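ATP-dependent DNA helicase PIF1 (Candida albicans, PDB 7OTJ) couples ATP hydrolysis to 5'-3' translocation on single-stranded DNA, probably unwinding duplex and G-quadruplex DNA to maintain nuclear and mitochondrial genome stability. Local coordinates at residues V19-G25 / Q138-D144; G49-S55 / T101-D107; A238-E242 / D466-F471. The contacts are given in a common frame with arbitrary orientation. Residues are numbered along the deposited sequence.

How the interactions relate
Interactions 1 and 2 belong to one parallel sheet, that of the first RecA-like domain, and their centres are 11 Å apart. Strands 103-107 and 138-143 are neighbours in it: Val140 N lies 2.8 Å from Leu104 O and Leu104 N 2.7 Å from Gln138 O, both probable hydrogen bonds. The C-terminal ends of strands 21-25, 103-107 and 138-143 face the nucleotide. Gly25 opens the P-loop, the side chain of Asp107 comes within about 4 Å of the bound magnesium, and that of Asp144 lies about 5 Å from the tetrafluoroaluminate. Interaction 3, in the second RecA-like domain, meets the DNA backbone; its centre is 30 and 31 Å from those of interactions 1 and 2.

Interaction 1. Residues V19-G25 / Q138-D144; sequences VSLFYTG and QLVACGD
The ring of Tyr23 lies against Cys142: Cys142 CB sits over its face, 4.2 Å from the centroid, while Cys142 SG approaches obliquely at 4.0 Å from it. At the ring's edge, Tyr23 CE2 touches Val140 CG1 at 4.1 Å. Tyr23 takes the p rotamer, Cys142 and Val140 the t rotamer. Leu21 shares this sheet face, which helices 6-16 and 31-45 cover. On the other face, Phe22 (t) puts CD1 3.7 Å from Ala141 CB, and Trp176 meets the Phe22 ring edge-to-face.

Both backbones are extended and parallel, with strand axes 4.8 Å apart at closest and 14° between them. Leu21 pairs with Val140, Phe22 with Ala141 and Tyr23 with Cys142, at CA-CA distances of 5.3, 4.4 and 5.3 Å. The hydrogen bonds alternate: Leu21 N to Leu139 O (2.9 Å), Ala141 N to Leu21 O (2.9 Å), Tyr23 N to Ala141 O (3.0 Å), then a weak Gly143 N to Tyr23 O (3.5 Å). These are inner strands of the parallel RecA-like sheet of an SF1 helicase; strand 21-25 leads into the P-loop and also hydrogen-bonds to strand 182-186.

At the N-terminal end, Leu139 N donates to Ser20 OG (2.9 Å) and Gln138 NE2 to Val19 O (2.9 Å). At the nucleotide end, Thr24 OG1 donates to Gly143 O (2.6 Å). Gly25 (phi/psi 153/163°) and Gly143 (163/-159°) have backbone angles at which a CB would jam against the preceding carbonyl O. Tyr23 OH bonds to Lys31 O, and Asp144 forms a salt bridge with Arg206.

Interaction 2. Residues G49-S55 / T101-D107; sequences GVAVTAS and TRVLIID. With PO4 (phosphate ion), chain P.
A very short hydrogen bond stands out here: Thr53 OG1, swung back by a p rotamer, donates to Ile105 O at only 2.3 Å. A second oddity is Gly49 O, which accepts from both Arg102 N (2.6 Å) and Val103 N (3.0 Å). Arg102 NH2 makes a weak hydrogen bond to PO4 O3 (3.4 Å), a phosphate probably from the crystallisation liquor. Strands 50-54 and 103-107 run parallel, their axes 4.4 Å apart at closest and crossing at -20°. Val50 pairs with Val103, Ala51 with Leu104, Val52 with Ile105, Thr53 with Ile106 and Ala54 with Asp107. Ala51 N bonds to Val103 O (2.8 Å), Ile105 N to Ala51 O (2.9 Å), Asp107 N to Thr53 O (2.8 Å) and Ser55 N to Asp107 O (3.2 Å). Ala51 CB meets Leu104 CD1 at 3.7 Å; Val50 CG1 meets Ile105 CD1 at 4.1 Å on the Val52 face, against which helix 31-45 packs. Asp107 (t) hydrogen-bonds through OD2 to Ser32 near magnesium. With Glu108 it forms the Asp-Glu pair typical of Walker B in SF1 helicases.

Interaction 3. Residues A238-E242 / D466-F471; sequences ATRYE and DMKKIF. With K (potassium ion), chain I; nucleotides of chain C.
Ala238 opens the segment with its CB directed at the other side, where it meets Lys469 O at 3.3 Å, Ile470 CD1 at 3.7 Å and Phe471 CE2 at 4.0 Å. Ala238 N lies 3.0 Å from the bound potassium. Thr239 is the N-cap of helix 240-253. With a p rotamer it places CG2 3.8 Å from Lys469 CB, while its OG1 accepts weakly from Glu242 N (3.5 Å). In return Thr239 N donates to Glu242 OE1 (2.9 Å), completing a capping box; Thr239 OG1 adds a further bond to Glu242 OE1 (2.6 Å). Arg240 turns to the DNA of chain C: Arg240 N bonds to DT2 OP1 (3.1 Å), and Arg240 NH2 bonds to DT2 OP2 (3.1 Å). Glu242 (m, t) reaches back to bind potassium through OE1 (3.1 Å) and OE2 (2.9 Å).

In segment 466-471, Asp466, just before the type I turn Met467-Ile470, gives its O (3.0 Å) and the turn gives Lys469 N (2.9 Å) to the same potassium. No direct hydrogen bond joins the segments, so the ion is their main polar link. O4' of DT1 of chain C lies over one face of the Phe471 ring (p), 3.5 Å from CE2; O4' of DT2 of chain C meets the ring edge, 3.2 Å from CZ.

The potassium site thus joins two loops at the ends of neighbouring parallel strands 234-237 and 463-466 of the second RecA-like domain. Asp466 shares a backbone hydrogen bond with Leu236, and helix 475-481 packs through Gln475 against Ala238 and Ile470.

Interaction 1. Residues V19-G25 / Q138-D144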
loop_
_atom_site.group_PDB
_atom_site.type_symbol
_atom_site.label_atom_id
_atom_site.label_comp_id
_atom_site.label_asym_id
_atom_site.label_seq_id
_atom_site.Cartn_x
_atom_site.Cartn_y
_atom_site.Cartn_z
ATOM N N VAL A 19 18.633 -18.181 0.521
ATOM C CA VAL A 19 18.861 -17.685 -0.830
ATOM C C VAL A 19 18.118 -16.372 -1.032
ATOM O O VAL A 19 16.939 -16.245 -0.678
ATOM C CB VAL A 19 18.421 -18.729 -1.867
ATOM C CG1 VAL A 19 18.718 -18.228 -3.273
ATOM C CG2 VAL A 19 19.107 -20.057 -1.602
ATOM N N SER A 20 18.801 -15.395 -1.623
ATOM C CA SER A 20 18.150 -14.171 -2.059
ATOM C C SER A 20 17.393 -14.452 -3.347
ATOM O O SER A 20 17.965 -14.969 -4.314
ATOM C CB SER A 20 19.175 -13.057 -2.261
ATOM O OG SER A 20 19.621 -12.552 -1.015
ATOM N N LEU A 21 16.100 -14.143 -3.356
ATOM C CA LEU A 21 15.289 -14.546 -4.490
ATOM C C LEU A 21 14.132 -13.584 -4.699
ATOM O O LEU A 21 13.774 -12.790 -3.821
ATOM C CB LEU A 21 14.769 -15.978 -4.309
ATOM C CG LEU A 21 13.921 -16.358 -3.092
ATOM C CD1 LEU A 21 12.458 -15.901 -3.242
ATOM C CD2 LEU A 21 13.991 -17.864 -2.895
ATOM N N PHE A 22 13.545 -13.692 -5.884
ATOM C CA PHE A 22 12.319 -13.009 -6.263
ATOM C C PHE A 22 11.302 -14.069 -6.649
ATOM O O PHE A 22 11.602 -14.952 -7.457
ATOM C CB PHE A 22 12.589 -12.045 -7.421
ATOM C CG PHE A 22 11.362 -11.634 -8.195
ATOM C CD1 PHE A 22 10.342 -10.911 -7.596
ATOM C CD2 PHE A 22 11.258 -11.929 -9.544
ATOM C CE1 PHE A 22 9.235 -10.517 -8.322
ATOM C CE2 PHE A 22 10.160 -11.537 -10.274
ATOM C CZ PHE A 22 9.147 -10.828 -9.668
ATOM N N TYR A 23 10.121 -14.021 -6.051
ATOM C CA TYR A 23 9.071 -14.943 -6.445
ATOM C C TYR A 23 7.860 -14.154 -6.923
ATOM O O TYR A 23 7.518 -13.105 -6.362
ATOM C CB TYR A 23 8.720 -15.933 -5.330
ATOM C CG TYR A 23 7.983 -15.400 -4.129
ATOM C CD1 TYR A 23 6.598 -15.482 -4.051
ATOM C CD2 TYR A 23 8.671 -14.871 -3.044
ATOM C CE1 TYR A 23 5.917 -15.025 -2.938
ATOM C CE2 TYR A 23 7.995 -14.409 -1.925
ATOM C CZ TYR A 23 6.618 -14.491 -1.879
ATOM O OH TYR A 23 5.936 -14.036 -0.772
ATOM N N THR A 24 7.269 -14.631 -8.017
ATOM C CA THR A 24 6.246 -13.878 -8.724
ATOM C C THR A 24 5.032 -14.739 -9.060
ATOM O O THR A 24 4.958 -15.912 -8.673
ATOM C CB THR A 24 6.852 -13.275 -9.995
ATOM O OG1 THR A 24 6.006 -12.229 -10.487
ATOM C CG2 THR A 24 7.050 -14.340 -11.064
ATOM N N GLY A 25 4.090 -14.165 -9.787
ATOM C CA GLY A 25 2.855 -14.832 -10.149
ATOM C C GLY A 25 1.763 -13.812 -10.361
ATOM O O GLY A 25 1.847 -12.670 -9.912
ATOM N N GLN A 138 19.765 -10.788 3.074
ATOM C CA GLN A 138 19.009 -11.643 2.170
ATOM C C GLN A 138 17.844 -10.844 1.586
ATOM O O GLN A 138 16.980 -10.356 2.324
ATOM C CB GLN A 138 18.504 -12.887 2.897
ATOM C CG GLN A 138 17.692 -13.834 2.013
ATOM C CD GLN A 138 17.016 -14.943 2.805
ATOM O OE1 GLN A 138 17.183 -15.048 4.021
ATOM N NE2 GLN A 138 16.245 -15.774 2.115
ATOM N N LEU A 139 17.828 -10.694 0.267
ATOM C CA LEU A 139 16.773 -9.951 -0.401
ATOM C C LEU A 139 15.672 -10.917 -0.822
ATOM O O LEU A 139 15.946 -11.930 -1.474
ATOM C CB LEU A 139 17.336 -9.207 -1.609
ATOM C CG LEU A 139 16.368 -8.345 -2.412
ATOM C CD1 LEU A 139 15.798 -7.246 -1.537
ATOM C CD2 LEU A 139 17.089 -7.758 -3.606
ATOM N N VAL A 140 14.437 -10.611 -0.427
ATOM C CA VAL A 140 13.260 -11.397 -0.799
ATOM C C VAL A 140 12.301 -10.443 -1.497
ATOM O O VAL A 140 11.566 -9.697 -0.839
ATOM C CB VAL A 140 12.588 -12.067 0.404
ATOM C CG1 VAL A 140 11.314 -12.809 -0.040
ATOM C CG2 VAL A 140 13.561 -13.010 1.130
ATOM N N ALA A 141 12.328 -10.435 -2.826
ATOM C CA ALA A 141 11.432 -9.600 -3.611
ATOM C C ALA A 141 10.181 -10.378 -3.990
ATOM O O ALA A 141 10.249 -11.554 -4.359
ATOM C CB ALA A 141 12.130 -9.096 -4.872
ATOM N N CYS A 142 9.040 -9.701 -3.936
ATOM C CA CYS A 142 7.756 -10.350 -4.153
ATOM C C CYS A 142 6.842 -9.395 -4.905
ATOM O O CYS A 142 6.658 -8.252 -4.478
ATOM C CB CYS A 142 7.131 -10.765 -2.818
ATOM S SG CYS A 142 5.454 -11.396 -2.928
ATOM N N GLY A 143 6.275 -9.852 -6.015
ATOM C CA GLY A 143 5.346 -9.013 -6.748
ATOM C C GLY A 143 5.131 -9.530 -8.161
ATOM O O GLY A 143 5.387 -10.695 -8.460
ATOM N N ASP A 144 4.663 -8.623 -9.017
ATOM C CA ASP A 144 4.218 -8.974 -10.362
ATOM C C ASP A 144 4.494 -7.771 -11.250
ATOM O O ASP A 144 3.868 -6.722 -11.073
ATOM C CB ASP A 144 2.734 -9.346 -10.361
ATOM C CG ASP A 144 2.215 -9.737 -11.743
ATOM O OD1 ASP A 144 3.037 -9.960 -12.663
ATOM O OD2 ASP A 144 0.973 -9.817 -11.912
#

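Interaction 2. Residues G49-S55 / T101-D107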
loop_
_atom_site.group_PDB
_atom_site.type_symbol
_atom_site.label_atom_id
_atom_site.label_comp_id
_atom_site.label_asym_id
_atom_site.label_seq_id
_atom_site.Cartn_x
_atom_site.Cartn_y
_atom_site.Cartn_z
ATOM N N GLY A 49 15.708 -9.098 13.077
ATOM C CA GLY A 49 16.489 -8.886 11.876
ATOM C C GLY A 49 15.741 -9.103 10.581
ATOM O O GLY A 49 16.360 -9.279 9.526
ATOM N N VAL A 50 14.414 -9.043 10.632
ATOM C CA VAL A 50 13.583 -9.219 9.448
ATOM C C VAL A 50 12.923 -7.881 9.156
ATOM O O VAL A 50 12.158 -7.360 9.975
ATOM C CB VAL A 50 12.533 -10.323 9.640
ATOM C CG1 VAL A 50 11.754 -10.527 8.350
ATOM C CG2 VAL A 50 13.198 -11.617 10.101
ATOM N N ALA A 51 13.252 -7.313 8.004
ATOM C CA ALA A 51 12.711 -6.039 7.558
ATOM C C ALA A 51 11.552 -6.308 6.597
ATOM O O ALA A 51 11.764 -6.835 5.500
ATOM C CB ALA A 51 13.812 -5.208 6.905
ATOM N N VAL A 52 10.327 -5.995 7.021
ATOM C CA VAL A 52 9.132 -6.164 6.188
ATOM C C VAL A 52 8.806 -4.839 5.506
ATOM O O VAL A 52 8.546 -3.833 6.180
ATOM C CB VAL A 52 7.935 -6.654 7.019
ATOM C CG1 VAL A 52 6.728 -6.886 6.122
ATOM C CG2 VAL A 52 8.291 -7.907 7.805
ATOM N N THR A 53 8.713 -4.850 4.178
ATOM C CA THR A 53 8.543 -3.618 3.412
ATOM C C THR A 53 7.720 -3.892 2.162
ATOM O O THR A 53 7.635 -5.027 1.682
ATOM C CB THR A 53 9.854 -2.942 2.955
ATOM O OG1 THR A 53 10.552 -3.792 2.037
ATOM C CG2 THR A 53 10.749 -2.560 4.123
ATOM N N ALA A 54 7.066 -2.842 1.679
ATOM C CA ALA A 54 6.362 -2.865 0.412
ATOM C C ALA A 54 6.510 -1.496 -0.236
ATOM O O ALA A 54 6.916 -0.523 0.406
ATOM C CB ALA A 54 4.887 -3.241 0.591
ATOM N N SER A 55 6.186 -1.430 -1.528
ATOM C CA SER A 55 6.402 -0.204 -2.288
ATOM C C SER A 55 5.446 0.908 -1.873
ATOM O O SER A 55 5.782 2.088 -2.014
ATOM C CB SER A 55 6.261 -0.478 -3.781
ATOM O OG SER A 55 5.011 -1.088 -4.056
ATOM N N THR A 101 19.568 -5.736 10.349
ATOM C CA THR A 101 18.699 -6.426 9.400
ATOM C C THR A 101 19.429 -7.607 8.767
ATOM O O THR A 101 20.558 -7.466 8.290
ATOM C CB THR A 101 18.205 -5.464 8.310
ATOM O OG1 THR A 101 17.280 -4.525 8.868
ATOM C CG2 THR A 101 17.504 -6.227 7.191
ATOM N N ARG A 102 18.775 -8.771 8.759
ATOM C CA ARG A 102 19.294 -9.961 8.093
ATOM C C ARG A 102 18.561 -10.303 6.809
ATOM O O ARG A 102 19.188 -10.793 5.869
ATOM C CB ARG A 102 19.225 -11.176 9.025
ATOM C CG ARG A 102 20.026 -11.023 10.301
ATOM C CD ARG A 102 21.511 -10.870 10.007
ATOM N NE ARG A 102 22.044 -12.025 9.295
ATOM C CZ ARG A 102 22.438 -13.148 9.879
ATOM N NH1 ARG A 102 22.393 -13.293 11.195
ATOM N NH2 ARG A 102 22.878 -14.154 9.125
ATOM N N VAL A 103 17.253 -10.062 6.750
ATOM C CA VAL A 103 16.451 -10.319 5.563
ATOM C C VAL A 103 15.667 -9.056 5.244
ATOM O O VAL A 103 15.085 -8.434 6.140
ATOM C CB VAL A 103 15.491 -11.510 5.773
ATOM C CG1 VAL A 103 14.653 -11.768 4.516
ATOM C CG2 VAL A 103 16.253 -12.749 6.188
ATOM N N LEU A 104 15.624 -8.692 3.965
ATOM C CA LEU A 104 14.839 -7.551 3.507
ATOM C C LEU A 104 13.769 -8.078 2.565
ATOM O O LEU A 104 14.079 -8.569 1.472
ATOM C CB LEU A 104 15.710 -6.504 2.818
ATOM C CG LEU A 104 14.970 -5.310 2.204
ATOM C CD1 LEU A 104 14.073 -4.629 3.223
ATOM C CD2 LEU A 104 15.965 -4.318 1.636
ATOM N N ILE A 105 12.517 -7.980 3.001
ATOM C CA ILE A 105 11.357 -8.373 2.215
ATOM C C ILE A 105 10.788 -7.124 1.559
ATOM O O ILE A 105 10.582 -6.105 2.230
ATOM C CB ILE A 105 10.303 -9.065 3.097
ATOM C CG1 ILE A 105 10.834 -10.412 3.603
ATOM C CG2 ILE A 105 8.990 -9.213 2.346
ATOM C CD1 ILE A 105 9.955 -11.064 4.650
ATOM N N ILE A 106 10.530 -7.195 0.257
ATOM C CA ILE A 106 9.922 -6.090 -0.482
ATOM C C ILE A 106 8.733 -6.657 -1.243
ATOM O O ILE A 106 8.907 -7.314 -2.277
ATOM C CB ILE A 106 10.897 -5.405 -1.444
ATOM C CG1 ILE A 106 12.219 -5.083 -0.744
ATOM C CG2 ILE A 106 10.258 -4.145 -2.018
ATOM C CD1 ILE A 106 13.242 -4.476 -1.668
ATOM N N ASP A 107 7.526 -6.408 -0.743
ATOM C CA ASP A 107 6.330 -6.791 -1.476
ATOM C C ASP A 107 5.988 -5.696 -2.483
ATOM O O ASP A 107 6.443 -4.554 -2.375
ATOM C CB ASP A 107 5.157 -7.051 -0.521
ATOM C CG ASP A 107 4.089 -7.979 -1.115
ATOM O OD1 ASP A 107 4.106 -8.234 -2.338
ATOM O OD2 ASP A 107 3.225 -8.461 -0.352
HETATM P P PO4 P . 21.072 -15.055 6.011
HETATM O O1 PO4 P . 22.132 -15.829 6.761
HETATM O O2 PO4 P . 21.178 -15.377 4.540
HETATM O O3 PO4 P . 21.259 -13.568 6.215
HETATM O O4 PO4 P . 19.706 -15.454 6.515
#

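Interaction 3. Residues A238-E242 / D466-F471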
loop_
_atom_site.group_PDB
_atom_site.type_symbol
_atom_site.label_atom_id
_atom_site.label_comp_id
_atom_site.label_asym_id
_atom_site.label_seq_id
_atom_site.Cartn_x
_atom_site.Cartn_y
_atom_site.Cartn_z
ATOM N N ALA A 238 -8.464 5.971 -11.487
ATOM C CA ALA A 238 -7.065 6.147 -11.853
ATOM C C ALA A 238 -6.450 7.365 -11.173
ATOM O O ALA A 238 -5.267 7.347 -10.821
ATOM C CB ALA A 238 -6.928 6.266 -13.369
ATOM N N THR A 239 -7.225 8.429 -10.991
ATOM C CA THR A 239 -6.694 9.692 -10.501
ATOM C C THR A 239 -7.282 10.036 -9.139
ATOM O O THR A 239 -8.327 9.523 -8.724
ATOM C CB THR A 239 -7.001 10.828 -11.482
ATOM O OG1 THR A 239 -8.417 11.058 -11.502
ATOM C CG2 THR A 239 -6.528 10.465 -12.879
ATOM N N ARG A 240 -6.646 11.010 -8.491
ATOM C CA ARG A 240 -7.082 11.404 -7.161
ATOM C C ARG A 240 -8.285 12.327 -7.229
ATOM O O ARG A 240 -9.177 12.239 -6.380
ATOM C CB ARG A 240 -5.933 12.072 -6.410
ATOM C CG ARG A 240 -5.029 11.062 -5.729
ATOM C CD ARG A 240 -3.860 11.722 -5.027
ATOM N NE ARG A 240 -2.968 12.386 -5.968
ATOM C CZ ARG A 240 -1.874 13.045 -5.618
ATOM N NH1 ARG A 240 -1.481 13.110 -4.357
ATOM N NH2 ARG A 240 -1.160 13.661 -6.556
ATOM N N TYR A 241 -8.301 13.243 -8.205
ATOM C CA TYR A 241 -9.489 14.043 -8.490
ATOM C C TYR A 241 -10.764 13.208 -8.441
ATOM O O TYR A 241 -11.707 13.538 -7.716
ATOM C CB TYR A 241 -9.340 14.727 -9.851
ATOM C CG TYR A 241 -10.431 15.734 -10.157
ATOM C CD1 TYR A 241 -10.434 16.991 -9.561
ATOM C CD2 TYR A 241 -11.450 15.433 -11.051
ATOM C CE1 TYR A 241 -11.430 17.920 -9.845
ATOM C CE2 TYR A 241 -12.448 16.353 -11.340
ATOM C CZ TYR A 241 -12.433 17.593 -10.735
ATOM O OH TYR A 241 -13.427 18.504 -11.024
ATOM N N GLU A 242 -10.797 12.104 -9.194
ATOM C CA GLU A 242 -11.950 11.205 -9.155
ATOM C C GLU A 242 -12.178 10.671 -7.749
ATOM O O GLU A 242 -13.310 10.669 -7.248
ATOM C CB GLU A 242 -11.758 10.045 -10.130
ATOM C CG GLU A 242 -11.656 10.434 -11.585
ATOM C CD GLU A 242 -11.010 9.347 -12.420
ATOM O OE1 GLU A 242 -9.845 8.989 -12.135
ATOM O OE2 GLU A 242 -11.665 8.842 -13.352
ATOM N N ASP A 466 -13.912 2.222 -12.442
ATOM C CA ASP A 466 -14.152 3.208 -13.488
ATOM C C ASP A 466 -12.843 3.405 -14.237
ATOM O O ASP A 466 -11.904 4.009 -13.711
ATOM C CB ASP A 466 -14.656 4.526 -12.905
ATOM C CG ASP A 466 -14.996 5.550 -13.981
ATOM O OD1 ASP A 466 -14.855 5.229 -15.179
ATOM O OD2 ASP A 466 -15.404 6.677 -13.630
ATOM N N MET A 467 -12.780 2.885 -15.461
ATOM C CA MET A 467 -11.559 2.897 -16.251
ATOM C C MET A 467 -11.365 4.191 -17.033
ATOM O O MET A 467 -10.506 4.237 -17.921
ATOM C CB MET A 467 -11.551 1.698 -17.196
ATOM C CG MET A 467 -11.624 0.387 -16.443
ATOM S SD MET A 467 -11.655 -1.048 -17.510
ATOM C CE MET A 467 -10.233 -0.741 -18.546
ATOM N N LYS A 468 -12.091 5.254 -16.669
ATOM C CA LYS A 468 -12.188 6.443 -17.514
ATOM C C LYS A 468 -10.825 7.086 -17.742
ATOM O O LYS A 468 -10.454 7.394 -18.881
ATOM C CB LYS A 468 -13.157 7.448 -16.886
ATOM C CG LYS A 468 -13.618 8.584 -17.809
ATOM C CD LYS A 468 -14.900 8.203 -18.553
ATOM C CE LYS A 468 -15.517 9.371 -19.320
ATOM N NZ LYS A 468 -16.888 9.030 -19.823
ATOM N N LYS A 469 -10.058 7.298 -16.671
ATOM C CA LYS A 469 -8.810 8.046 -16.752
ATOM C C LYS A 469 -7.572 7.153 -16.684
ATOM O O LYS A 469 -6.488 7.646 -16.363
ATOM C CB LYS A 469 -8.749 9.101 -15.643
ATOM C CG LYS A 469 -9.831 10.167 -15.702
ATOM C CD LYS A 469 -9.813 10.901 -17.040
ATOM C CE LYS A 469 -10.991 11.864 -17.178
ATOM N NZ LYS A 469 -11.031 12.525 -18.518
ATOM N N ILE A 470 -7.703 5.857 -16.987
ATOM C CA ILE A 470 -6.546 4.964 -16.934
ATOM C C ILE A 470 -5.477 5.477 -17.888
ATOM O O ILE A 470 -5.740 5.726 -19.071
ATOM C CB ILE A 470 -6.945 3.514 -17.263
ATOM C CG1 ILE A 470 -7.204 2.702 -15.992
ATOM C CG2 ILE A 470 -5.827 2.804 -18.003
ATOM C CD1 ILE A 470 -8.228 3.285 -15.073
ATOM N N PHE A 471 -4.260 5.648 -17.372
ATOM C CA PHE A 471 -3.186 6.261 -18.135
ATOM C C PHE A 471 -1.905 5.442 -18.146
ATOM O O PHE A 471 -0.958 5.825 -18.841
ATOM C CB PHE A 471 -2.876 7.662 -17.576
ATOM C CG PHE A 471 -2.534 7.661 -16.109
ATOM C CD1 PHE A 471 -1.222 7.480 -15.685
ATOM C CD2 PHE A 471 -3.525 7.822 -15.151
ATOM C CE1 PHE A 471 -0.910 7.467 -14.335
ATOM C CE2 PHE A 471 -3.212 7.810 -13.797
ATOM C CZ PHE A 471 -1.907 7.632 -13.393
HETATM K K K I . -10.195 6.441 -13.873
ATOM O OP3 DT C 1 -5.270 15.520 -15.591
ATOM P P DT C 1 -5.955 14.230 -15.358
ATOM O OP1 DT C 1 -6.571 13.771 -16.622
ATOM O OP2 DT C 1 -6.810 14.384 -14.162
ATOM O "O5'" DT C 1 -4.804 13.196 -14.983
ATOM C "C5'" DT C 1 -3.815 13.557 -14.036
ATOM C "C4'" DT C 1 -3.330 12.330 -13.293
ATOM O "O4'" DT C 1 -2.943 11.314 -14.250
ATOM C "C3'" DT C 1 -2.102 12.541 -12.426
ATOM O "O3'" DT C 1 -2.068 11.546 -11.401
ATOM C "C2'" DT C 1 -0.981 12.339 -13.438
ATOM C "C1'" DT C 1 -1.535 11.172 -14.254
ATOM N N1 DT C 1 -1.083 11.144 -15.673
ATOM C C2 DT C 1 0.213 10.779 -15.972
ATOM O O2 DT C 1 1.043 10.483 -15.126
ATOM N N3 DT C 1 0.509 10.778 -17.311
ATOM C C4 DT C 1 -0.344 11.094 -18.356
ATOM O O4 DT C 1 0.015 11.064 -19.529
ATOM C C5 DT C 1 -1.687 11.462 -17.970
ATOM C C7 DT C 1 -2.700 11.824 -19.012
ATOM C C6 DT C 1 -1.987 11.465 -16.666
ATOM P P DT C 2 -2.715 11.850 -9.962
ATOM O OP1 DT C 2 -4.189 11.846 -10.099
ATOM O OP2 DT C 2 -2.013 13.044 -9.438
ATOM O "O5'" DT C 2 -2.314 10.582 -9.074
ATOM C "C5'" DT C 2 -2.975 9.334 -9.271
ATOM C "C4'" DT C 2 -1.998 8.176 -9.188
ATOM O "O4'" DT C 2 -1.175 8.168 -10.370
ATOM C "C3'" DT C 2 -1.056 8.228 -7.995
ATOM O "O3'" DT C 2 -1.570 7.406 -6.968
ATOM C "C2'" DT C 2 0.274 7.686 -8.530
ATOM C "C1'" DT C 2 0.175 7.876 -10.044
ATOM N N1 DT C 2 1.036 8.977 -10.586
ATOM C C2 DT C 2 1.820 8.733 -11.692
ATOM O O2 DT C 2 1.872 7.648 -12.248
ATOM N N3 DT C 2 2.559 9.806 -12.120
ATOM C C4 DT C 2 2.581 11.074 -11.572
ATOM O O4 DT C 2 3.280 11.973 -12.031
ATOM C C5 DT C 2 1.725 11.266 -10.424
ATOM C C7 DT C 2 1.665 12.604 -9.746
ATOM C C6 DT C 2 1.000 10.222 -9.993
ATOM P P DT C 3 -1.533 7.895 -5.441
ATOM O OP1 DT C 3 -2.611 7.179 -4.716
ATOM O OP2 DT C 3 -1.504 9.377 -5.450
ATOM O "O5'" DT C 3 -0.108 7.379 -4.914
ATOM C "C5'" DT C 3 0.186 5.988 -4.932
ATOM C "C4'" DT C 3 1.680 5.717 -4.769
ATOM O "O4'" DT C 3 2.402 6.249 -5.897
ATOM C "C3'" DT C 3 2.330 6.339 -3.549
ATOM O "O3'" DT C 3 2.207 5.460 -2.445
ATOM C "C2'" DT C 3 3.791 6.485 -3.978
ATOM C "C1'" DT C 3 3.688 6.686 -5.489
ATOM N N1 DT C 3 3.854 8.097 -5.927
ATOM C C2 DT C 3 5.099 8.548 -6.287
ATOM O O2 DT C 3 6.095 7.852 -6.247
ATOM N N3 DT C 3 5.136 9.859 -6.693
ATOM C C4 DT C 3 4.064 10.739 -6.780
ATOM O O4 DT C 3 4.189 11.903 -7.155
ATOM C C5 DT C 3 2.785 10.193 -6.391
ATOM C C7 DT C 3 1.549 11.047 -6.439
ATOM C C6 DT C 3 2.743 8.914 -5.995
#